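Local coordinates for DUF1896 domain-containing protein (Porphyromonas gingivalis, PDB 2APL), which is of unknown function, an all-helical single-chain protein of the DUF1896 family from an oral bacterium, at residues L66-H71 with L117-E122; D76-V81 with S110-Y115; E83-Q88 with H129-L134. All blocks are in the same frame, centred on the assembly; numbering follows the deposited sequence.

Contact 1 of 3, residues L66-H71 with L117-E122; sequences LYQGLH and LTDDFE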
ATOM      1  N   LEU A  66     -11.770  -1.926  -5.978  1.00 30.77           N
ATOM      2  CA  LEU A  66     -10.582  -2.773  -5.842  1.00 32.09           C
ATOM      3  C   LEU A  66      -9.525  -2.175  -4.886  1.00 31.85           C
ATOM      4  O   LEU A  66      -8.980  -2.867  -4.025  1.00 33.27           O
ATOM      5  CB  LEU A  66      -9.997  -2.983  -7.238  1.00 30.98           C
ATOM      6  CG  LEU A  66      -9.064  -4.166  -7.440  1.00 31.94           C
ATOM      7  CD1 LEU A  66      -9.921  -5.463  -7.326  1.00 27.22           C
ATOM      8  CD2 LEU A  66      -8.352  -4.043  -8.815  1.00 30.82           C
ATOM      9  N   TYR A  67      -9.269  -0.877  -5.043  1.00 32.57           N
ATOM     10  CA  TYR A  67      -8.186  -0.155  -4.371  1.00 33.23           C
ATOM     11  C   TYR A  67      -8.567   0.574  -3.100  1.00 33.19           C
ATOM     12  O   TYR A  67      -7.695   1.136  -2.406  1.00 33.82           O
ATOM     13  CB  TYR A  67      -7.555   0.842  -5.351  1.00 34.87           C
ATOM     14  CG  TYR A  67      -6.865   0.210  -6.566  1.00 36.90           C
ATOM     15  CD1 TYR A  67      -6.033  -0.910  -6.434  1.00 38.76           C
ATOM     16  CD2 TYR A  67      -7.051   0.738  -7.846  1.00 37.94           C
ATOM     17  CE1 TYR A  67      -5.403  -1.497  -7.563  1.00 37.61           C
ATOM     18  CE2 TYR A  67      -6.431   0.156  -8.976  1.00 38.57           C
ATOM     19  CZ  TYR A  67      -5.581  -0.931  -8.808  1.00 39.26           C
ATOM     20  OH  TYR A  67      -4.957  -1.465  -9.918  1.00 40.40           O
ATOM     21  N   GLN A  68      -9.862   0.559  -2.796  1.00 31.79           N
ATOM     22  CA  GLN A  68     -10.417   1.214  -1.630  1.00 33.32           C
ATOM     23  C   GLN A  68      -9.646   0.880  -0.326  1.00 31.67           C
ATOM     24  O   GLN A  68      -9.468  -0.289  -0.007  1.00 30.77           O
ATOM     25  CB  GLN A  68     -11.881   0.759  -1.511  1.00 33.87           C
ATOM     26  CG  GLN A  68     -12.359   0.635  -0.118  1.00 41.62           C
ATOM     27  CD  GLN A  68     -12.647   1.955   0.373  1.00 48.36           C
ATOM     28  OE1 GLN A  68     -13.161   2.777  -0.401  1.00 53.62           O
ATOM     29  NE2 GLN A  68     -12.295   2.240   1.650  1.00 53.71           N
ATOM     30  N   GLY A  69      -9.239   1.921   0.413  1.00 31.59           N
ATOM     31  CA  GLY A  69      -8.511   1.774   1.707  1.00 30.76           C
ATOM     32  C   GLY A  69      -7.085   1.290   1.512  1.00 30.50           C
ATOM     33  O   GLY A  69      -6.379   1.052   2.473  1.00 30.84           O
ATOM     34  N   LEU A  70      -6.643   1.135   0.268  1.00 30.27           N
ATOM     35  CA  LEU A  70      -5.277   0.729  -0.005  1.00 30.93           C
ATOM     36  C   LEU A  70      -4.458   1.851  -0.661  1.00 31.75           C
ATOM     37  O   LEU A  70      -3.413   1.600  -1.209  1.00 30.91           O
ATOM     38  CB  LEU A  70      -5.247  -0.504  -0.908  1.00 31.56           C
ATOM     39  CG  LEU A  70      -5.869  -1.791  -0.341  1.00 31.40           C
ATOM     40  CD1 LEU A  70      -5.931  -2.769  -1.509  1.00 31.23           C
ATOM     41  CD2 LEU A  70      -5.022  -2.346   0.864  1.00 34.24           C
ATOM     42  N   HIS A  71      -4.926   3.093  -0.581  1.00 32.00           N
ATOM     43  CA  HIS A  71      -4.160   4.221  -1.130  1.00 32.65           C
ATOM     44  C   HIS A  71      -2.967   4.651  -0.322  1.00 33.79           C
ATOM     45  O   HIS A  71      -1.985   5.132  -0.916  1.00 33.50           O
ATOM     46  CB  HIS A  71      -5.076   5.413  -1.416  1.00 33.59           C
ATOM     47  CG  HIS A  71      -6.117   5.126  -2.454  1.00 35.09           C
ATOM     48  ND1 HIS A  71      -6.357   5.967  -3.517  1.00 40.36           N
ATOM     49  CD2 HIS A  71      -6.967   4.081  -2.602  1.00 36.68           C
ATOM     50  CE1 HIS A  71      -7.303   5.444  -4.285  1.00 42.45           C
ATOM     51  NE2 HIS A  71      -7.693   4.301  -3.748  1.00 39.16           N
ATOM     52  N   LEU A 117      -4.542   6.304   9.125  1.00 38.87           N
ATOM     53  CA  LEU A 117      -3.996   6.211   7.758  1.00 37.30           C
ATOM     54  C   LEU A 117      -5.046   5.985   6.657  1.00 37.02           C
ATOM     55  O   LEU A 117      -5.031   4.978   5.922  1.00 36.64           O
ATOM     56  CB  LEU A 117      -2.852   5.188   7.701  1.00 36.46           C
ATOM     57  CG  LEU A 117      -1.779   5.385   8.771  1.00 33.91           C
ATOM     58  CD1 LEU A 117      -0.752   4.193   8.764  1.00 32.46           C
ATOM     59  CD2 LEU A 117      -1.067   6.774   8.682  1.00 31.07           C
ATOM     60  N   THR A 118      -5.951   6.947   6.528  1.00 36.72           N
ATOM     61  CA  THR A 118      -7.014   6.882   5.502  1.00 36.65           C
ATOM     62  C   THR A 118      -6.477   7.068   4.061  1.00 35.91           C
ATOM     63  O   THR A 118      -5.320   7.454   3.852  1.00 36.03           O
ATOM     64  CB  THR A 118      -8.062   7.964   5.804  1.00 36.93           C
ATOM     65  OG1 THR A 118      -7.405   9.233   5.814  1.00 38.63           O
ATOM     66  CG2 THR A 118      -8.711   7.754   7.198  1.00 37.91           C
ATOM     67  N   ASP A 119      -7.310   6.818   3.055  1.00 35.48           N
ATOM     68  CA  ASP A 119      -6.885   6.995   1.656  1.00 35.66           C
ATOM     69  C   ASP A 119      -6.338   8.395   1.326  1.00 37.04           C
ATOM     70  O   ASP A 119      -5.448   8.543   0.505  1.00 37.17           O
ATOM     71  CB  ASP A 119      -8.018   6.594   0.717  1.00 35.54           C
ATOM     72  CG  ASP A 119      -8.128   5.098   0.595  1.00 34.53           C
ATOM     73  OD1 ASP A 119      -7.133   4.391   0.907  1.00 30.74           O
ATOM     74  OD2 ASP A 119      -9.175   4.614   0.187  1.00 34.66           O
ATOM     75  N   ASP A 120      -6.881   9.409   1.973  1.00 37.73           N
ATOM     76  CA  ASP A 120      -6.501  10.791   1.738  1.00 40.45           C
ATOM     77  C   ASP A 120      -5.450  11.290   2.722  1.00 39.52           C
ATOM     78  O   ASP A 120      -5.197  12.501   2.782  1.00 39.38           O
ATOM     79  CB  ASP A 120      -7.738  11.646   1.953  1.00 42.45           C
ATOM     80  CG  ASP A 120      -8.700  10.992   2.939  1.00 47.92           C
ATOM     81  OD1 ASP A 120      -8.662  11.385   4.135  1.00 50.33           O
ATOM     82  OD2 ASP A 120      -9.414  10.026   2.504  1.00 51.44           O
ATOM     83  N   PHE A 121      -4.849  10.373   3.481  1.00 38.50           N
ATOM     84  CA  PHE A 121      -3.880  10.747   4.533  1.00 38.63           C
ATOM     85  C   PHE A 121      -2.678  11.520   4.014  1.00 38.50           C
ATOM     86  O   PHE A 121      -2.251  12.502   4.619  1.00 37.60           O
ATOM     87  CB  PHE A 121      -3.407   9.551   5.344  1.00 37.98           C
ATOM     88  CG  PHE A 121      -2.476   9.944   6.472  1.00 39.91           C
ATOM     89  CD1 PHE A 121      -2.988  10.492   7.663  1.00 37.92           C
ATOM     90  CD2 PHE A 121      -1.098   9.812   6.324  1.00 39.34           C
ATOM     91  CE1 PHE A 121      -2.135  10.876   8.711  1.00 37.73           C
ATOM     92  CE2 PHE A 121      -0.226  10.198   7.376  1.00 37.07           C
ATOM     93  CZ  PHE A 121      -0.761  10.744   8.564  1.00 38.67           C
ATOM     94  N   GLU A 122      -2.135  11.081   2.884  1.00 39.28           N
ATOM     95  CA  GLU A 122      -0.942  11.714   2.376  1.00 41.07           C
ATOM     96  C   GLU A 122      -1.109  13.188   1.989  1.00 41.73           C
ATOM     97  O   GLU A 122      -0.159  13.984   2.157  1.00 42.54           O
ATOM     98  CB  GLU A 122      -0.297  10.893   1.267  1.00 40.68           C
ATOM     99  CG  GLU A 122       1.148  11.289   1.076  1.00 45.43           C
ATOM    100  CD  GLU A 122       1.749  10.829  -0.218  1.00 48.66           C
ATOM    101  OE1 GLU A 122       1.329   9.779  -0.742  1.00 53.67           O
ATOM    102  OE2 GLU A 122       2.667  11.519  -0.698  1.00 49.41           O
TER
HETATM  103  O   HOH W   1      -0.695   7.994  -0.617  1.00 45.33           O

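Contact 2 of 3, residues D76-V81 with S110-Y115; sequences DTLVSV and SVFAKY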
ATOM      1  N   ASP A  76       5.565   1.995   1.194  1.00 34.07           N
ATOM      2  CA  ASP A  76       5.978   3.098   0.326  1.00 34.95           C
ATOM      3  C   ASP A  76       6.516   4.302   1.117  1.00 34.81           C
ATOM      4  O   ASP A  76       7.465   4.966   0.683  1.00 34.89           O
ATOM      5  CB  ASP A  76       4.801   3.569  -0.571  1.00 34.45           C
ATOM      6  CG  ASP A  76       4.487   2.597  -1.743  1.00 36.73           C
ATOM      7  OD1 ASP A  76       5.215   1.590  -1.943  1.00 34.87           O
ATOM      8  OD2 ASP A  76       3.479   2.852  -2.474  1.00 38.79           O
ATOM      9  N   THR A  77       5.881   4.616   2.250  1.00 34.90           N
ATOM     10  CA  THR A  77       6.276   5.758   3.074  1.00 34.64           C
ATOM     11  C   THR A  77       7.720   5.550   3.649  1.00 35.58           C
ATOM     12  O   THR A  77       8.577   6.465   3.611  1.00 33.83           O
ATOM     13  CB  THR A  77       5.264   5.982   4.227  1.00 34.80           C
ATOM     14  OG1 THR A  77       4.000   6.288   3.674  1.00 37.96           O
ATOM     15  CG2 THR A  77       5.676   7.191   5.135  1.00 33.77           C
ATOM     16  N   LEU A  78       7.989   4.329   4.120  1.00 34.72           N
ATOM     17  CA  LEU A  78       9.333   3.999   4.648  1.00 35.88           C
ATOM     18  C   LEU A  78      10.383   4.064   3.541  1.00 36.26           C
ATOM     19  O   LEU A  78      11.466   4.622   3.748  1.00 37.63           O
ATOM     20  CB  LEU A  78       9.320   2.603   5.291  1.00 35.49           C
ATOM     21  CG  LEU A  78       8.531   2.561   6.598  1.00 34.51           C
ATOM     22  CD1 LEU A  78       8.271   1.113   6.978  1.00 34.88           C
ATOM     23  CD2 LEU A  78       9.277   3.289   7.732  1.00 35.42           C
ATOM     24  N   VAL A  79      10.041   3.524   2.370  1.00 35.91           N
ATOM     25  CA  VAL A  79      10.970   3.528   1.214  1.00 36.33           C
ATOM     26  C   VAL A  79      11.336   4.966   0.850  1.00 36.92           C
ATOM     27  O   VAL A  79      12.490   5.287   0.650  1.00 37.06           O
ATOM     28  CB  VAL A  79      10.373   2.754  -0.005  1.00 36.43           C
ATOM     29  CG1 VAL A  79      11.106   3.070  -1.268  1.00 35.99           C
ATOM     30  CG2 VAL A  79      10.409   1.257   0.252  1.00 34.61           C
ATOM     31  N   SER A  80      10.328   5.829   0.779  1.00 38.42           N
ATOM     32  CA  SER A  80      10.520   7.247   0.456  1.00 38.75           C
ATOM     33  C   SER A  80      11.355   8.003   1.517  1.00 38.08           C
ATOM     34  O   SER A  80      12.285   8.759   1.182  1.00 37.25           O
ATOM     35  CB  SER A  80       9.147   7.920   0.255  1.00 39.70           C
ATOM     36  OG  SER A  80       9.281   9.331   0.125  1.00 43.64           O
ATOM     37  N   VAL A  81      11.027   7.801   2.784  1.00 37.30           N
ATOM     38  CA  VAL A  81      11.823   8.373   3.862  1.00 37.33           C
ATOM     39  C   VAL A  81      13.272   7.967   3.699  1.00 37.75           C
ATOM     40  O   VAL A  81      14.165   8.825   3.756  1.00 38.11           O
ATOM     41  CB  VAL A  81      11.311   8.036   5.272  1.00 36.62           C
ATOM     42  CG1 VAL A  81      12.390   8.392   6.364  1.00 36.17           C
ATOM     43  CG2 VAL A  81      10.077   8.792   5.545  1.00 39.04           C
ATOM     44  N   SER A 110       4.868   1.775  16.337  1.00 33.06           N
ATOM     45  CA  SER A 110       4.298   2.650  17.388  1.00 34.18           C
ATOM     46  C   SER A 110       4.130   4.075  16.869  1.00 35.71           C
ATOM     47  O   SER A 110       3.243   4.824  17.344  1.00 35.37           O
ATOM     48  CB  SER A 110       5.168   2.658  18.653  1.00 32.99           C
ATOM     49  OG  SER A 110       6.238   3.587  18.530  1.00 32.82           O
ATOM     50  N   VAL A 111       4.995   4.466  15.919  1.00 35.12           N
ATOM     51  CA  VAL A 111       4.817   5.750  15.251  1.00 35.49           C
ATOM     52  C   VAL A 111       3.596   5.726  14.302  1.00 36.03           C
ATOM     53  O   VAL A 111       2.687   6.588  14.428  1.00 35.28           O
ATOM     54  CB  VAL A 111       6.130   6.199  14.490  1.00 36.02           C
ATOM     55  CG1 VAL A 111       5.834   7.367  13.549  1.00 36.76           C
ATOM     56  CG2 VAL A 111       7.251   6.533  15.472  1.00 33.56           C
ATOM     57  N   PHE A 112       3.544   4.770  13.342  1.00 35.36           N
ATOM     58  CA  PHE A 112       2.419   4.719  12.399  1.00 35.50           C
ATOM     59  C   PHE A 112       1.039   4.611  13.148  1.00 36.18           C
ATOM     60  O   PHE A 112       0.003   5.152  12.694  1.00 34.92           O
ATOM     61  CB  PHE A 112       2.570   3.511  11.443  1.00 34.81           C
ATOM     62  CG  PHE A 112       3.509   3.709  10.288  1.00 34.84           C
ATOM     63  CD1 PHE A 112       3.195   4.582   9.256  1.00 33.88           C
ATOM     64  CD2 PHE A 112       4.656   2.924  10.166  1.00 31.02           C
ATOM     65  CE1 PHE A 112       4.026   4.691   8.100  1.00 31.72           C
ATOM     66  CE2 PHE A 112       5.477   3.040   9.049  1.00 33.42           C
ATOM     67  CZ  PHE A 112       5.161   3.930   8.012  1.00 31.72           C
ATOM     68  N   ALA A 113       1.044   3.904  14.289  1.00 36.61           N
ATOM     69  CA  ALA A 113      -0.194   3.590  15.020  1.00 38.01           C
ATOM     70  C   ALA A 113      -0.914   4.809  15.616  1.00 38.97           C
ATOM     71  O   ALA A 113      -2.111   4.730  15.952  1.00 38.19           O
ATOM     72  CB  ALA A 113       0.077   2.556  16.116  1.00 38.84           C
ATOM     73  N   LYS A 114      -0.176   5.918  15.751  1.00 38.32           N
ATOM     74  CA  LYS A 114      -0.717   7.166  16.270  1.00 38.79           C
ATOM     75  C   LYS A 114      -1.564   7.891  15.237  1.00 39.39           C
ATOM     76  O   LYS A 114      -2.272   8.802  15.586  1.00 38.06           O
ATOM     77  CB  LYS A 114       0.395   8.099  16.735  1.00 38.05           C
ATOM     78  CG  LYS A 114       1.121   7.580  17.975  1.00 38.07           C
ATOM     79  CD  LYS A 114       1.899   8.671  18.699  1.00 38.10           C
ATOM     80  CE  LYS A 114       3.081   9.176  17.883  1.00 35.99           C
ATOM     81  NZ  LYS A 114       3.899  10.103  18.706  1.00 29.93           N
ATOM     82  N   TYR A 115      -1.472   7.484  13.968  1.00 39.84           N
ATOM     83  CA  TYR A 115      -2.192   8.167  12.869  1.00 40.04           C
ATOM     84  C   TYR A 115      -3.312   7.330  12.286  1.00 40.91           C
ATOM     85  O   TYR A 115      -3.283   6.102  12.327  1.00 41.45           O
ATOM     86  CB  TYR A 115      -1.195   8.572  11.772  1.00 40.20           C
ATOM     87  CG  TYR A 115      -0.106   9.476  12.273  1.00 40.87           C
ATOM     88  CD1 TYR A 115      -0.268  10.864  12.218  1.00 40.98           C
ATOM     89  CD2 TYR A 115       1.089   8.959  12.827  1.00 40.02           C
ATOM     90  CE1 TYR A 115       0.725  11.738  12.689  1.00 39.92           C
ATOM     91  CE2 TYR A 115       2.094   9.829  13.319  1.00 39.68           C
ATOM     92  CZ  TYR A 115       1.897  11.215  13.238  1.00 40.79           C
ATOM     93  OH  TYR A 115       2.853  12.101  13.696  1.00 39.45           O
TER

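Contact 3 of 3, residues E83-Q88 with H129-L134; sequences EREFEQ and HLYTEL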
ATOM      1  N   GLU A  83      14.896   6.794   0.984  1.00 38.19           N
ATOM      2  CA  GLU A  83      15.470   7.371  -0.231  1.00 38.65           C
ATOM      3  C   GLU A  83      15.706   8.871  -0.127  1.00 39.38           C
ATOM      4  O   GLU A  83      16.723   9.375  -0.620  1.00 39.34           O
ATOM      5  CB  GLU A  83      14.581   7.087  -1.446  1.00 39.14           C
ATOM      6  CG  GLU A  83      14.318   5.608  -1.694  1.00 39.31           C
ATOM      7  CD  GLU A  83      13.565   5.333  -2.962  1.00 39.94           C
ATOM      8  OE1 GLU A  83      13.890   4.304  -3.589  1.00 44.27           O
ATOM      9  OE2 GLU A  83      12.678   6.136  -3.342  1.00 41.67           O
ATOM     10  N   ARG A  84      14.788   9.606   0.500  1.00 40.05           N
ATOM     11  CA  ARG A  84      14.904  11.072   0.530  1.00 41.00           C
ATOM     12  C   ARG A  84      15.849  11.583   1.600  1.00 40.18           C
ATOM     13  O   ARG A  84      16.525  12.600   1.410  1.00 39.50           O
ATOM     14  CB  ARG A  84      13.538  11.728   0.713  1.00 42.08           C
ATOM     15  CG  ARG A  84      12.644  11.776  -0.541  1.00 45.95           C
ATOM     16  CD  ARG A  84      11.286  12.303  -0.112  1.00 53.54           C
ATOM     17  NE  ARG A  84      10.468  12.801  -1.212  1.00 61.83           N
ATOM     18  CZ  ARG A  84       9.175  13.115  -1.107  1.00 64.42           C
ATOM     19  NH1 ARG A  84       8.542  12.983   0.068  1.00 64.95           N
ATOM     20  NH2 ARG A  84       8.510  13.560  -2.178  1.00 64.40           N
ATOM     21  N   GLU A  85      15.901  10.863   2.717  1.00 39.04           N
ATOM     22  CA  GLU A  85      16.543  11.362   3.909  1.00 39.44           C
ATOM     23  C   GLU A  85      17.814  10.597   4.276  1.00 38.97           C
ATOM     24  O   GLU A  85      18.631  11.094   5.035  1.00 38.99           O
ATOM     25  CB  GLU A  85      15.544  11.357   5.097  1.00 39.68           C
ATOM     26  CG  GLU A  85      14.167  11.999   4.797  1.00 40.61           C
ATOM     27  CD  GLU A  85      14.245  13.452   4.323  1.00 43.94           C
ATOM     28  OE1 GLU A  85      15.105  14.190   4.812  1.00 46.48           O
ATOM     29  OE2 GLU A  85      13.449  13.861   3.448  1.00 46.51           O
ATOM     30  N   PHE A  86      17.970   9.384   3.775  1.00 37.70           N
ATOM     31  CA  PHE A  86      19.094   8.540   4.208  1.00 38.83           C
ATOM     32  C   PHE A  86      19.901   8.001   3.012  1.00 40.48           C
ATOM     33  O   PHE A  86      20.567   6.968   3.097  1.00 40.94           O
ATOM     34  CB  PHE A  86      18.579   7.407   5.109  1.00 38.36           C
ATOM     35  CG  PHE A  86      17.948   7.909   6.388  1.00 38.98           C
ATOM     36  CD1 PHE A  86      18.750   8.271   7.469  1.00 37.54           C
ATOM     37  CD2 PHE A  86      16.553   8.056   6.486  1.00 37.26           C
ATOM     38  CE1 PHE A  86      18.208   8.777   8.599  1.00 37.62           C
ATOM     39  CE2 PHE A  86      15.991   8.582   7.649  1.00 34.35           C
ATOM     40  CZ  PHE A  86      16.815   8.911   8.710  1.00 33.89           C
ATOM     41  N   GLU A  87      19.858   8.745   1.915  1.00 41.41           N
ATOM     42  CA  GLU A  87      20.457   8.324   0.662  1.00 43.60           C
ATOM     43  C   GLU A  87      21.974   8.108   0.797  1.00 44.13           C
ATOM     44  O   GLU A  87      22.512   7.136   0.272  1.00 44.01           O
ATOM     45  CB  GLU A  87      20.104   9.341  -0.425  1.00 43.42           C
ATOM     46  CG  GLU A  87      20.122   8.814  -1.812  1.00 45.57           C
ATOM     47  CD  GLU A  87      21.405   9.097  -2.518  1.00 46.62           C
ATOM     48  OE1 GLU A  87      21.962  10.191  -2.306  1.00 49.86           O
ATOM     49  OE2 GLU A  87      21.847   8.244  -3.317  1.00 48.01           O
ATOM     50  N   GLN A  88      22.637   9.000   1.530  1.00 45.39           N
ATOM     51  CA  GLN A  88      24.059   8.879   1.841  1.00 46.24           C
ATOM     52  C   GLN A  88      24.439   7.682   2.748  1.00 46.83           C
ATOM     53  O   GLN A  88      25.440   7.008   2.503  1.00 47.66           O
ATOM     54  CB  GLN A  88      24.586  10.201   2.451  1.00 46.68           C
ATOM     55  CG  GLN A  88      25.004  11.237   1.389  1.00 45.62           C
ATOM     56  CD  GLN A  88      25.691  12.483   1.966  1.00 46.21           C
ATOM     57  OE1 GLN A  88      26.174  12.485   3.098  1.00 49.73           O
ATOM     58  NE2 GLN A  88      25.739  13.540   1.175  1.00 43.06           N
ATOM     59  N   HIS A 129       3.850  15.480   9.676  1.00 41.06           N
ATOM     60  CA  HIS A 129       4.134  15.034  11.027  1.00 41.24           C
ATOM     61  C   HIS A 129       4.625  13.588  11.091  1.00 40.22           C
ATOM     62  O   HIS A 129       5.635  13.288  11.748  1.00 39.29           O
ATOM     63  CB  HIS A 129       2.924  15.216  11.942  1.00 42.38           C
ATOM     64  CG  HIS A 129       2.555  16.646  12.187  1.00 45.86           C
ATOM     65  ND1 HIS A 129       1.337  17.170  11.812  1.00 49.29           N
ATOM     66  CD2 HIS A 129       3.228  17.655  12.798  1.00 51.60           C
ATOM     67  CE1 HIS A 129       1.279  18.447  12.158  1.00 49.79           C
ATOM     68  NE2 HIS A 129       2.416  18.768  12.757  1.00 51.82           N
ATOM     69  N   LEU A 130       3.875  12.697  10.447  1.00 38.61           N
ATOM     70  CA  LEU A 130       4.287  11.315  10.298  1.00 37.80           C
ATOM     71  C   LEU A 130       5.706  11.205   9.706  1.00 37.54           C
ATOM     72  O   LEU A 130       6.574  10.567  10.288  1.00 36.91           O
ATOM     73  CB  LEU A 130       3.265  10.532   9.419  1.00 36.63           C
ATOM     74  CG  LEU A 130       3.681   9.092   9.146  1.00 38.13           C
ATOM     75  CD1 LEU A 130       3.871   8.285  10.455  1.00 37.69           C
ATOM     76  CD2 LEU A 130       2.679   8.434   8.197  1.00 34.94           C
ATOM     77  N   TYR A 131       5.924  11.840   8.558  1.00 37.43           N
ATOM     78  CA  TYR A 131       7.193  11.745   7.838  1.00 38.06           C
ATOM     79  C   TYR A 131       8.411  12.191   8.669  1.00 38.49           C
ATOM     80  O   TYR A 131       9.488  11.544   8.628  1.00 37.88           O
ATOM     81  CB  TYR A 131       7.097  12.580   6.573  1.00 38.66           C
ATOM     82  CG  TYR A 131       8.275  12.499   5.633  1.00 39.79           C
ATOM     83  CD1 TYR A 131       8.236  11.677   4.508  1.00 41.37           C
ATOM     84  CD2 TYR A 131       9.408  13.280   5.842  1.00 40.51           C
ATOM     85  CE1 TYR A 131       9.319  11.614   3.617  1.00 41.26           C
ATOM     86  CE2 TYR A 131      10.483  13.219   4.992  1.00 40.94           C
ATOM     87  CZ  TYR A 131      10.436  12.405   3.873  1.00 40.97           C
ATOM     88  OH  TYR A 131      11.518  12.367   3.021  1.00 40.28           O
ATOM     89  N   THR A 132       8.237  13.316   9.374  1.00 37.62           N
ATOM     90  CA  THR A 132       9.260  13.849  10.234  1.00 39.06           C
ATOM     91  C   THR A 132       9.465  12.882  11.383  1.00 38.70           C
ATOM     92  O   THR A 132      10.608  12.615  11.790  1.00 38.82           O
ATOM     93  CB  THR A 132       8.829  15.232  10.757  1.00 38.92           C
ATOM     94  OG1 THR A 132       8.692  16.109   9.630  1.00 41.12           O
ATOM     95  CG2 THR A 132       9.818  15.801  11.778  1.00 40.17           C
ATOM     96  N   GLU A 133       8.366  12.312  11.888  1.00 38.33           N
ATOM     97  CA  GLU A 133       8.513  11.465  13.068  1.00 38.26           C
ATOM     98  C   GLU A 133       9.266  10.187  12.663  1.00 36.97           C
ATOM     99  O   GLU A 133      10.135   9.708  13.406  1.00 35.52           O
ATOM    100  CB  GLU A 133       7.150  11.195  13.706  1.00 38.95           C
ATOM    101  CG  GLU A 133       7.195  10.556  15.024  1.00 38.75           C
ATOM    102  CD  GLU A 133       5.867  10.620  15.783  1.00 41.89           C
ATOM    103  OE1 GLU A 133       4.809  11.053  15.229  1.00 39.50           O
ATOM    104  OE2 GLU A 133       5.901  10.254  16.982  1.00 43.29           O
ATOM    105  N   LEU A 134       8.908   9.616  11.509  1.00 35.24           N
ATOM    106  CA  LEU A 134       9.619   8.427  10.980  1.00 35.69           C
ATOM    107  C   LEU A 134      11.123   8.672  10.722  1.00 35.60           C
ATOM    108  O   LEU A 134      11.973   7.826  11.057  1.00 36.64           O
ATOM    109  CB  LEU A 134       8.942   7.925   9.690  1.00 34.69           C
ATOM    110  CG  LEU A 134       7.558   7.267   9.855  1.00 35.51           C
ATOM    111  CD1 LEU A 134       6.910   7.131   8.410  1.00 35.63           C
ATOM    112  CD2 LEU A 134       7.582   5.918  10.632  1.00 33.82           C
TER

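Contact 1 of 3, residues L66-H71 with L117-E122
His71 and Asp119 bring the backbones closest, their CA atoms 4.8 Å apart, where the chain leaving helix 55-67 through a type II beta turn, Tyr67 to Leu70, meets a type I turn, Thr118 to Phe121. Asp119 illustrates how one carboxylate can hold a loop by its main chain. Its OD2 receives Gly69 N at 2.7 Å through the syn lone pair, whereas OD1 takes His71 N at 3.0 Å from well above the carboxylate plane, 44° out of it. The amide between them is used differently: Leu70 N bonds back to Tyr67 O and closes the turn. Asp119 can reach these groups because its CG stands beside its own backbone N, anti to the carbonyl carbon (chi1 -78°).

Gly69, with its positive phi, takes the third position of the turn, and its CA comes within 3.1 Å of Asp119 OD1. Two residues on from Gly69, His71 lays its CB 3.3 Å from Asp119 OD1, and its imidazole is tilted 45° to the carboxylate rather than stacked on it. A water bridges the flank, donating to His71 O at 3.2 Å and to Glu122 OE1 at 2.7 Å. Behind the turn, Leu70 packs against Leu16 and Phe33, while its O accepts from Tyr19.

Two main-chain amides grip the two Asp119 oxygens, which would tend to stabilise the carboxylate as an anion; the side chain of one loop is thus held by the backbone of the other, at the protein surface.

Contact 2 of 3, residues D76-V81 with S110-Y115
Leu78 and Phe112 meet between two helices of this all-helical fold, helix 74-85 and the end of helix 106-112, and they exemplify packing in which a single aromatic side chain spans the gap. The backbones stay well apart, with the CA atoms of Thr77 and Phe112, the nearest across the pair, 10.1 Å from each other. Phe112 fills that distance: its CB points at the opposite helix, and its first torsion (chi1 -80°) sets the ring beside the backbone N, from where the ring reaches across.

The tight part is small and apolar. The branch point of Leu78 sits at the ring edge, close to its plane, with CG 3.9 Å from Phe112 CZ; its methyl CD1 lies 4.0 Å from Phe112 CE2, so the isobutyl group sits against the CE2-CZ side of the ring instead of covering a face. Thr77 approaches another stretch of the same rim with its methyl, while its hydroxyl is turned elsewhere, to Ser73 O one turn back in the chain. Leu103 of helix 94-103 touches both Leu78 and Phe112, and Leu134 of helix 126-143 packs against Thr77 and Phe112, so the ring is enclosed by neighbours from several helices.

Toward solvent the pairing gives out. Beyond Phe112 the chain turns through a type I beta turn to Tyr115, and there exposed Ala113 and Lys114 lie far from helix 74-85; Lys114 instead forms a salt bridge with Glu133 on helix 126-143. Back in the buried half, the threonine's touch is the looser one: Thr77 CG2 stands 4.2 Å from Phe112 CE1, at the ring's edge.

Contact 3 of 3, residues E83-Q88 with H129-L134
Tyr131 thrusts its phenol between the side chains of Arg84 and Glu85, its hydroxyl end overlapping the aliphatic parts of both. A side chain of helix 126-143 is thereby fastened to the last turn of helix 74-85. The hydroxyl donates to Glu85 OE2, a very short hydrogen bond at 2.5 Å whose exact length is therefore doubtful. OE2 comes in at the ring edge, in its plane, while the carboxylate as a whole is turned 86° from the ring, almost perpendicular. A bend in the Glu85 chain at chi2 (-57°) folds the acid back to the phenol and also lays Glu85 CG 3.2 Å from Tyr131 OH.

Arg84 runs past the other flank at about a right angle to the tyrosine. Its CB and CD lie alongside the hydroxyl, and the extended chain carries the guanidinium on until NH1 is 3.9 Å from Tyr131 CE1, the ring carbon sitting at the guanidinium's edge. The planes are 62° apart, so this is no stacked cation-pi arrangement.

Within the fold, the site joins the C-terminal end of helix 74-85 to the first half of helix 126-143. Tyr131 also packs on Val81, one turn before Glu85 on helix 74-85, and just after that helix Phe86 continues the seam against Ile138, Val139 and Ile142; no strand takes part.

Overall arrangement
The three contacts lie progressively farther from the centre of an all-helical chain, contacts 2 and 3 on the same side of it. Contact 1, its centre about 8 Å from that of the chain, ties the loop after helix 55-67 to the one before helix 126-143. Contact 2, about 14 Å away between centres, is nested within the chain loop that contact 1 closes. Contact 3 lies about 9 Å from contact 2 and about 21 Å from contact 1, and its segments alternate with those of both others. Helix 74-85 serves contacts 2 and 3. Phe121 packs on Tyr115 and Leu130, so the buried apolar contact 2 is linked to the two polar surface contacts.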